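Local coordinates for outer membrane protein assembly factor BamA (Haemophilus ducreyi, PDB 4K3C) that probably forms part of the outer membrane assembly complex that assembles and inserts beta-barrel proteins into the outer membrane, and here comprises two POTRA domains and the barrel, at residues A[397-402]-A[456-461]; A[485-490]-A[514-519]; A[507-512]-A[521-526]. All blocks are in the same frame, centred on the assembly; numbering follows the deposited sequence.

Contact 1. Residues A[397-402]-A[456-461]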
# COMPACT_ATOMS: atom_id res chain seq x y z
N SER A 397 14.52 -1.70 11.09
CA SER A 397 15.22 -2.97 11.18
C SER A 397 15.80 -3.31 12.55
O SER A 397 15.58 -4.41 13.05
CB SER A 397 16.26 -3.13 10.06
OG SER A 397 17.43 -2.38 10.33
N LEU A 398 16.55 -2.39 13.16
CA LEU A 398 17.21 -2.69 14.43
C LEU A 398 17.40 -1.44 15.26
O LEU A 398 18.47 -0.85 15.24
CB LEU A 398 18.57 -3.34 14.20
CG LEU A 398 19.06 -4.44 15.15
CD1 LEU A 398 20.56 -4.56 15.05
CD2 LEU A 398 18.64 -4.17 16.55
N ARG A 399 16.39 -1.05 16.01
CA ARG A 399 16.51 0.14 16.82
C ARG A 399 17.71 0.11 17.79
O ARG A 399 18.18 -0.96 18.16
CB ARG A 399 15.18 0.41 17.50
CG ARG A 399 14.13 0.76 16.46
CD ARG A 399 12.75 0.94 17.05
NE ARG A 399 12.05 -0.33 17.16
CZ ARG A 399 10.73 -0.46 17.11
NH1 ARG A 399 10.17 -1.67 17.22
NH2 ARG A 399 9.97 0.62 16.93
N GLY A 400 18.25 1.27 18.14
CA GLY A 400 19.46 1.32 18.93
C GLY A 400 20.75 1.19 18.11
O GLY A 400 21.80 1.68 18.51
N PHE A 401 20.68 0.53 16.97
CA PHE A 401 21.83 0.59 16.07
C PHE A 401 21.61 1.65 14.98
O PHE A 401 20.47 1.89 14.55
CB PHE A 401 22.13 -0.79 15.48
CG PHE A 401 22.45 -1.83 16.52
CD1 PHE A 401 21.47 -2.33 17.35
CD2 PHE A 401 23.75 -2.31 16.66
CE1 PHE A 401 21.76 -3.28 18.30
CE2 PHE A 401 24.04 -3.26 17.61
CZ PHE A 401 23.04 -3.74 18.43
N ALA A 402 22.67 2.32 14.55
CA ALA A 402 22.51 3.34 13.52
C ALA A 402 22.13 2.68 12.21
O ALA A 402 22.41 1.50 12.00
CB ALA A 402 23.76 4.14 13.35
N SER A 456 4.86 1.63 23.22
CA SER A 456 5.18 0.21 23.13
C SER A 456 6.54 -0.11 23.72
O SER A 456 7.35 0.77 23.96
CB SER A 456 5.15 -0.25 21.68
OG SER A 456 6.08 0.49 20.90
N VAL A 457 6.78 -1.40 23.96
CA VAL A 457 8.07 -1.87 24.44
C VAL A 457 8.42 -3.05 23.57
O VAL A 457 7.57 -3.91 23.31
CB VAL A 457 7.99 -2.31 25.90
CG1 VAL A 457 9.22 -3.11 26.28
CG2 VAL A 457 7.84 -1.08 26.81
N PHE A 458 9.66 -3.09 23.09
CA PHE A 458 9.95 -3.95 21.95
C PHE A 458 11.26 -4.69 22.13
O PHE A 458 12.09 -4.33 22.99
CB PHE A 458 9.98 -3.13 20.62
CG PHE A 458 11.10 -2.15 20.56
CD1 PHE A 458 12.34 -2.53 20.08
CD2 PHE A 458 10.94 -0.86 21.04
CE1 PHE A 458 13.39 -1.65 20.07
CE2 PHE A 458 12.00 0.03 21.01
CZ PHE A 458 13.22 -0.37 20.53
N VAL A 459 11.44 -5.73 21.30
CA VAL A 459 12.74 -6.35 21.11
C VAL A 459 12.97 -6.49 19.61
O VAL A 459 12.21 -7.17 18.92
CB VAL A 459 12.85 -7.73 21.81
CG1 VAL A 459 14.03 -8.52 21.25
CG2 VAL A 459 12.99 -7.56 23.31
N ASP A 460 13.99 -5.82 19.10
CA ASP A 460 14.33 -5.97 17.68
C ASP A 460 15.54 -6.88 17.63
O ASP A 460 16.30 -6.99 18.60
CB ASP A 460 14.65 -4.63 17.00
CG ASP A 460 13.44 -3.70 16.87
OD1 ASP A 460 12.31 -4.10 17.21
OD2 ASP A 460 13.62 -2.55 16.40
N ALA A 461 15.74 -7.53 16.49
CA ALA A 461 16.87 -8.42 16.28
C ALA A 461 17.06 -8.63 14.79
O ALA A 461 16.09 -8.83 14.05
CB ALA A 461 16.66 -9.74 17.00

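Contact 2. Residues A[485-490]-A[514-519]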
# COMPACT_ATOMS: atom_id res chain seq x y z
N TYR A 485 25.82 -16.55 9.65
CA TYR A 485 24.47 -16.03 9.87
C TYR A 485 24.17 -15.82 11.37
O TYR A 485 23.26 -15.09 11.72
CB TYR A 485 23.41 -16.93 9.22
CG TYR A 485 22.84 -17.97 10.16
CD1 TYR A 485 23.45 -19.20 10.31
CD2 TYR A 485 21.70 -17.71 10.90
CE1 TYR A 485 22.94 -20.15 11.17
CE2 TYR A 485 21.18 -18.64 11.77
CZ TYR A 485 21.80 -19.86 11.91
OH TYR A 485 21.29 -20.80 12.79
N LYS A 486 24.94 -16.46 12.25
CA LYS A 486 24.64 -16.41 13.69
C LYS A 486 25.14 -15.15 14.44
O LYS A 486 24.99 -15.06 15.66
CB LYS A 486 25.18 -17.65 14.40
CG LYS A 486 24.87 -18.95 13.70
CD LYS A 486 25.50 -20.15 14.40
CE LYS A 486 27.02 -20.21 14.22
NZ LYS A 486 27.71 -19.35 15.22
N ARG A 487 25.72 -14.18 13.74
CA ARG A 487 26.23 -12.99 14.41
C ARG A 487 25.12 -11.97 14.52
O ARG A 487 25.22 -10.82 14.11
CB ARG A 487 27.49 -12.46 13.73
CG ARG A 487 28.63 -13.45 13.88
CD ARG A 487 29.88 -13.05 13.12
NE ARG A 487 30.40 -11.77 13.55
CZ ARG A 487 30.20 -10.63 12.90
NH1 ARG A 487 30.70 -9.50 13.36
NH2 ARG A 487 29.49 -10.63 11.78
N VAL A 488 24.04 -12.46 15.12
CA VAL A 488 22.82 -11.72 15.30
C VAL A 488 22.97 -10.65 16.37
O VAL A 488 23.62 -10.86 17.41
CB VAL A 488 21.70 -12.69 15.71
CG1 VAL A 488 20.37 -12.01 15.67
CG2 VAL A 488 21.71 -13.88 14.78
N ARG A 489 22.38 -9.50 16.11
CA ARG A 489 22.32 -8.45 17.10
C ARG A 489 20.89 -8.22 17.47
O ARG A 489 19.98 -8.58 16.72
CB ARG A 489 22.95 -7.17 16.57
CG ARG A 489 24.46 -7.21 16.65
CD ARG A 489 25.08 -6.63 15.44
NE ARG A 489 25.53 -7.65 14.49
CZ ARG A 489 26.63 -7.51 13.76
NH1 ARG A 489 27.37 -6.43 13.90
NH2 ARG A 489 26.99 -8.45 12.88
N ALA A 490 20.69 -7.64 18.64
CA ALA A 490 19.36 -7.38 19.10
C ALA A 490 19.34 -6.27 20.14
O ALA A 490 20.35 -5.91 20.72
CB ALA A 490 18.79 -8.63 19.66
N LYS A 514 22.72 -7.29 22.50
CA LYS A 514 23.79 -8.05 21.87
C LYS A 514 24.39 -7.20 20.76
O LYS A 514 23.69 -6.79 19.83
CB LYS A 514 23.26 -9.36 21.29
CG LYS A 514 24.13 -10.58 21.59
CD LYS A 514 25.58 -10.40 21.14
CE LYS A 514 26.20 -11.72 20.69
NZ LYS A 514 26.66 -12.56 21.83
N LYS A 515 25.67 -6.91 20.87
CA LYS A 515 26.36 -6.21 19.79
C LYS A 515 27.68 -6.88 19.48
O LYS A 515 28.05 -7.90 20.07
CB LYS A 515 26.58 -4.73 20.13
CG LYS A 515 27.22 -4.49 21.49
CD LYS A 515 27.42 -3.02 21.76
CE LYS A 515 27.85 -2.77 23.19
NZ LYS A 515 28.02 -1.30 23.48
N TYR A 516 28.38 -6.33 18.52
CA TYR A 516 29.67 -6.86 18.18
C TYR A 516 30.59 -5.65 18.14
O TYR A 516 30.11 -4.51 18.02
CB TYR A 516 29.60 -7.66 16.85
CG TYR A 516 28.97 -9.03 17.06
CD1 TYR A 516 27.60 -9.16 17.28
CD2 TYR A 516 29.73 -10.19 17.09
CE1 TYR A 516 27.02 -10.38 17.50
CE2 TYR A 516 29.15 -11.43 17.32
CZ TYR A 516 27.79 -11.51 17.52
OH TYR A 516 27.18 -12.73 17.76
N ALA A 517 31.88 -5.90 18.33
CA ALA A 517 32.91 -4.88 18.27
C ALA A 517 32.72 -4.08 17.01
O ALA A 517 32.54 -4.65 15.93
CB ALA A 517 34.27 -5.52 18.25
N GLY A 518 32.73 -2.75 17.14
CA GLY A 518 32.70 -1.86 15.99
C GLY A 518 31.32 -1.53 15.45
O GLY A 518 31.19 -0.83 14.44
N ASP A 519 30.29 -2.04 16.12
CA ASP A 519 28.91 -1.75 15.75
C ASP A 519 28.51 -0.33 16.14
O ASP A 519 28.69 0.08 17.29
CB ASP A 519 27.99 -2.78 16.40
CG ASP A 519 28.13 -4.13 15.76
OD1 ASP A 519 28.98 -4.25 14.86
OD2 ASP A 519 27.40 -5.07 16.16

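Contact 3. Residues A[507-512]-A[521-526]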
# COMPACT_ATOMS: atom_id res chain seq x y z
N PHE A 507 9.17 8.12 18.01
CA PHE A 507 10.39 8.11 18.80
C PHE A 507 10.77 6.69 19.24
O PHE A 507 9.97 5.75 19.18
CB PHE A 507 10.26 9.06 19.98
CG PHE A 507 9.88 10.46 19.58
CD1 PHE A 507 8.55 10.83 19.45
CD2 PHE A 507 10.87 11.40 19.32
CE1 PHE A 507 8.20 12.13 19.09
CE2 PHE A 507 10.54 12.70 18.96
CZ PHE A 507 9.20 13.06 18.84
N SER A 508 12.01 6.54 19.68
CA SER A 508 12.54 5.26 20.07
C SER A 508 13.73 5.56 20.96
O SER A 508 14.56 6.41 20.62
CB SER A 508 13.02 4.48 18.85
OG SER A 508 14.43 4.24 18.90
N TYR A 509 13.79 4.89 22.11
CA TYR A 509 15.01 4.84 22.88
C TYR A 509 15.28 3.38 23.00
O TYR A 509 14.45 2.63 23.49
CB TYR A 509 14.83 5.45 24.27
CG TYR A 509 16.14 5.73 25.00
CD1 TYR A 509 17.10 4.74 25.14
CD2 TYR A 509 16.40 6.98 25.54
CE1 TYR A 509 18.28 4.98 25.80
CE2 TYR A 509 17.58 7.23 26.20
CZ TYR A 509 18.52 6.22 26.33
OH TYR A 509 19.71 6.46 26.99
N ALA A 510 16.44 2.95 22.54
CA ALA A 510 16.71 1.53 22.61
C ALA A 510 18.10 1.28 23.13
O ALA A 510 19.03 2.05 22.86
CB ALA A 510 16.49 0.85 21.25
N LYS A 511 18.22 0.21 23.90
CA LYS A 511 19.50 -0.24 24.40
C LYS A 511 19.73 -1.59 23.72
O LYS A 511 18.78 -2.34 23.52
CB LYS A 511 19.41 -0.39 25.92
CG LYS A 511 20.73 -0.28 26.64
CD LYS A 511 20.65 -1.01 28.00
CE LYS A 511 20.35 -2.51 27.84
NZ LYS A 511 20.59 -3.28 29.09
N PRO A 512 20.98 -1.87 23.33
CA PRO A 512 21.40 -3.16 22.75
C PRO A 512 21.46 -4.27 23.79
O PRO A 512 21.92 -4.02 24.89
CB PRO A 512 22.82 -2.88 22.26
CG PRO A 512 22.93 -1.43 22.18
CD PRO A 512 22.04 -0.86 23.23
N ILE A 521 26.29 2.23 17.53
CA ILE A 521 25.10 2.34 18.37
C ILE A 521 24.52 3.75 18.38
O ILE A 521 25.18 4.69 18.78
CB ILE A 521 25.44 1.97 19.84
CG1 ILE A 521 26.01 0.56 19.91
CG2 ILE A 521 24.20 2.09 20.71
CD1 ILE A 521 25.12 -0.49 19.32
N GLU A 522 23.27 3.89 17.96
CA GLU A 522 22.54 5.15 18.04
C GLU A 522 21.24 4.91 18.79
O GLU A 522 20.22 4.57 18.20
CB GLU A 522 22.26 5.67 16.63
CG GLU A 522 21.32 6.86 16.51
CD GLU A 522 21.07 7.24 15.05
OE1 GLU A 522 20.65 6.37 14.25
OE2 GLU A 522 21.30 8.42 14.70
N GLN A 523 21.30 5.09 20.11
CA GLN A 523 20.20 4.76 21.02
C GLN A 523 18.91 5.54 20.79
O GLN A 523 17.82 4.96 20.71
CB GLN A 523 20.64 4.99 22.46
CG GLN A 523 22.02 4.51 22.73
CD GLN A 523 22.27 4.31 24.19
OE1 GLN A 523 22.51 5.27 24.93
NE2 GLN A 523 22.20 3.07 24.63
N PHE A 524 19.02 6.86 20.73
CA PHE A 524 17.84 7.65 20.48
C PHE A 524 17.69 7.89 18.98
O PHE A 524 18.63 8.27 18.29
CB PHE A 524 17.87 8.95 21.27
CG PHE A 524 16.62 9.75 21.16
CD1 PHE A 524 15.45 9.31 21.75
CD2 PHE A 524 16.61 10.96 20.47
CE1 PHE A 524 14.29 10.05 21.66
CE2 PHE A 524 15.45 11.71 20.37
CZ PHE A 524 14.29 11.26 20.97
N GLN A 525 16.49 7.64 18.48
CA GLN A 525 16.21 7.75 17.08
C GLN A 525 14.79 8.30 16.95
O GLN A 525 13.99 8.16 17.87
CB GLN A 525 16.35 6.39 16.42
CG GLN A 525 17.79 5.85 16.45
CD GLN A 525 17.87 4.34 16.30
OE1 GLN A 525 17.14 3.59 16.96
NE2 GLN A 525 18.80 3.88 15.46
N PHE A 526 14.47 8.95 15.84
CA PHE A 526 13.18 9.63 15.74
C PHE A 526 12.94 10.05 14.31
O PHE A 526 13.90 10.37 13.61
CB PHE A 526 13.18 10.89 16.60
CG PHE A 526 14.10 11.95 16.09
CD1 PHE A 526 15.47 11.89 16.35
CD2 PHE A 526 13.62 13.00 15.33
CE1 PHE A 526 16.34 12.85 15.87
CE2 PHE A 526 14.48 13.97 14.84
CZ PHE A 526 15.83 13.89 15.11

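Contact 1. Residues A[397-402]-A[456-461]
R399 projects from the loop at 397-402 onto the strand 453-465, where D460 takes its polar edge and F458 lies under its flat face. The oxygen OD2 of D460 accepts twice from this one residue. The backbone N of R399 donates to it over 3.2 Å along an almost straight line (169°), meeting the anti lone pair of OD2, while R399 NE approaches D460 OD2 from the syn side at 2.8 Å, somewhat out of the carboxylate plane. The NE bond makes a salt bridge, and the guanidinium and carboxylate lie nearly coplanar. A second link, from NH1 to OD1, is less certain. R399 bends at chi3 (-86°), which turns NE toward the strand, and the guanidinium spreads over F458 as a cation-pi pair: R399 CZ stands 3.8 Å from the centroid of the F458 ring, with NE over the ring centre. The F458 ring reaches this place because its CG sits between the backbone N and the carbonyl carbon (chi1 66°). L398 adds an apolar flank, its CD2 lying 4.0 Å from D460 CB. L398 to F401 form a type II turn, and G400 takes the positive phi. L398-R399-G400-F401 corresponds to the VRGF/Y motif of loop 6 in the Omp85 family, with Leu in the first place; the arginine-to-wall bridge is consistent with that family feature. E437 on the adjoining strand 430-440 is a long, weak second ion-pair partner of R399; Q525 on strand 521-531 bonds G400 N, and S491 on strand 489-500 bonds R399 O, so the loop is bonded to several strands of the barrel wall.

Contact 2. Residues A[485-490]-A[514-519]
R489 and Y516 carry the middle of this contact, where the start of strand 489-500 meets the turn before strand 521-531. The guanidinium of R489 has partners on two sides. Side-on, NE and NH2 both donate to a single acceptor in its own segment, the backbone O of R487, each N lying 3.2 Å from R487 O. On another edge NH1 points tip to tip at the D519 carboxylate and forms a salt bridge with it, the two flat groups only 15° apart; the exact place of D519 OD2 is less sure, and with it the length of this bond. The same OD2 is also the apparent acceptor for Y516 N. R489 CG, beside its own backbone N (chi1 -80°), passes 3.3 Å from K514 O, and bends at chi2 and chi3 then turn NE back to R487 O. One face of the guanidinium carries Y516 CD1 toward its rim, and R489 CG lies 3.7 Å from Y516 CD1 at the ring edge. Over a face of the Y516 ring sits R487 CB, a CH-pi contact with CB 4.3 Å from the centroid of Y516. Backbone polar atoms are paired too: K514 N donates to A490 O at 3.3 Å, and A490 N returns a weak bond to K514 O. Within the segments, V488 N is met by K486 O, as R487 centres an inverse gamma turn, and D519 N by Y516 O, closing a type II turn with G518 at positive phi. D484 outside the contact holds K486 NZ. The chemistry is that of an arginine divided between the R487 carbonyl and, less surely, the D519 carboxylate, joining the turn to the start of the strand.

Contact 3. Residues A[507-512]-A[521-526]
S508 and Q525 face each other as a hydrogen-bonded antiparallel pair at the tight centre of this hairpin. Q525 N donates to S508 O at 3.1 Å in a nearly straight bond (165°), whereas S508 N to Q525 O is weak and bent. Next along, A510 N reaches Q523 O at 3.0 Å, coming from above the carbonyl plane. On the face that bears F507, Y509, F524 and F526, the F507 ring packs through CD2 on F526 CB at 3.6 Å and on F524 CZ at 3.8 Å, and F524 is placed alongside F507 with CG anti to its backbone N (chi1 -174°). Y509 and F524 lie on the surface, where they may meet lipid. The Q523 side chain runs beside Y509, its CB near A510 O. Toward the turn the pairing slackens: the CA atoms of P512 and I521 are 7.9 Å apart, with P512 CG still packing on I521 CD1 at 3.7 Å. On the opposite face, S508 OG makes a weak bond to Q525 OE1, an oxygen with a stronger partner in G400 N. Strand 503-512 is flanked by strand 489-500 through backbone bonds, while strand 521-531, the last of the barrel, also pairs with the first, 160-169.

Overall arrangement
All three contacts lie in the Omp85 barrel, near its last strands and on the same side of the chain centre. Contact 1 closes before the other two open, and contacts 2 and 3 interleave along the chain. Their centres are about 13 Å (1 to 2), 8 Å (1 to 3) and 16 Å (2 to 3) apart. Strands 453-465, 489-500, 503-512 and 521-531 are successive neighbours in the wall. The 397-402 loop reaches both other contacts, touching contact 2 through F401 against K514 and contact 3 through G400 and F401. The loop is thus held against the wall near the place where strand 521-531 pairs with strand 160-169.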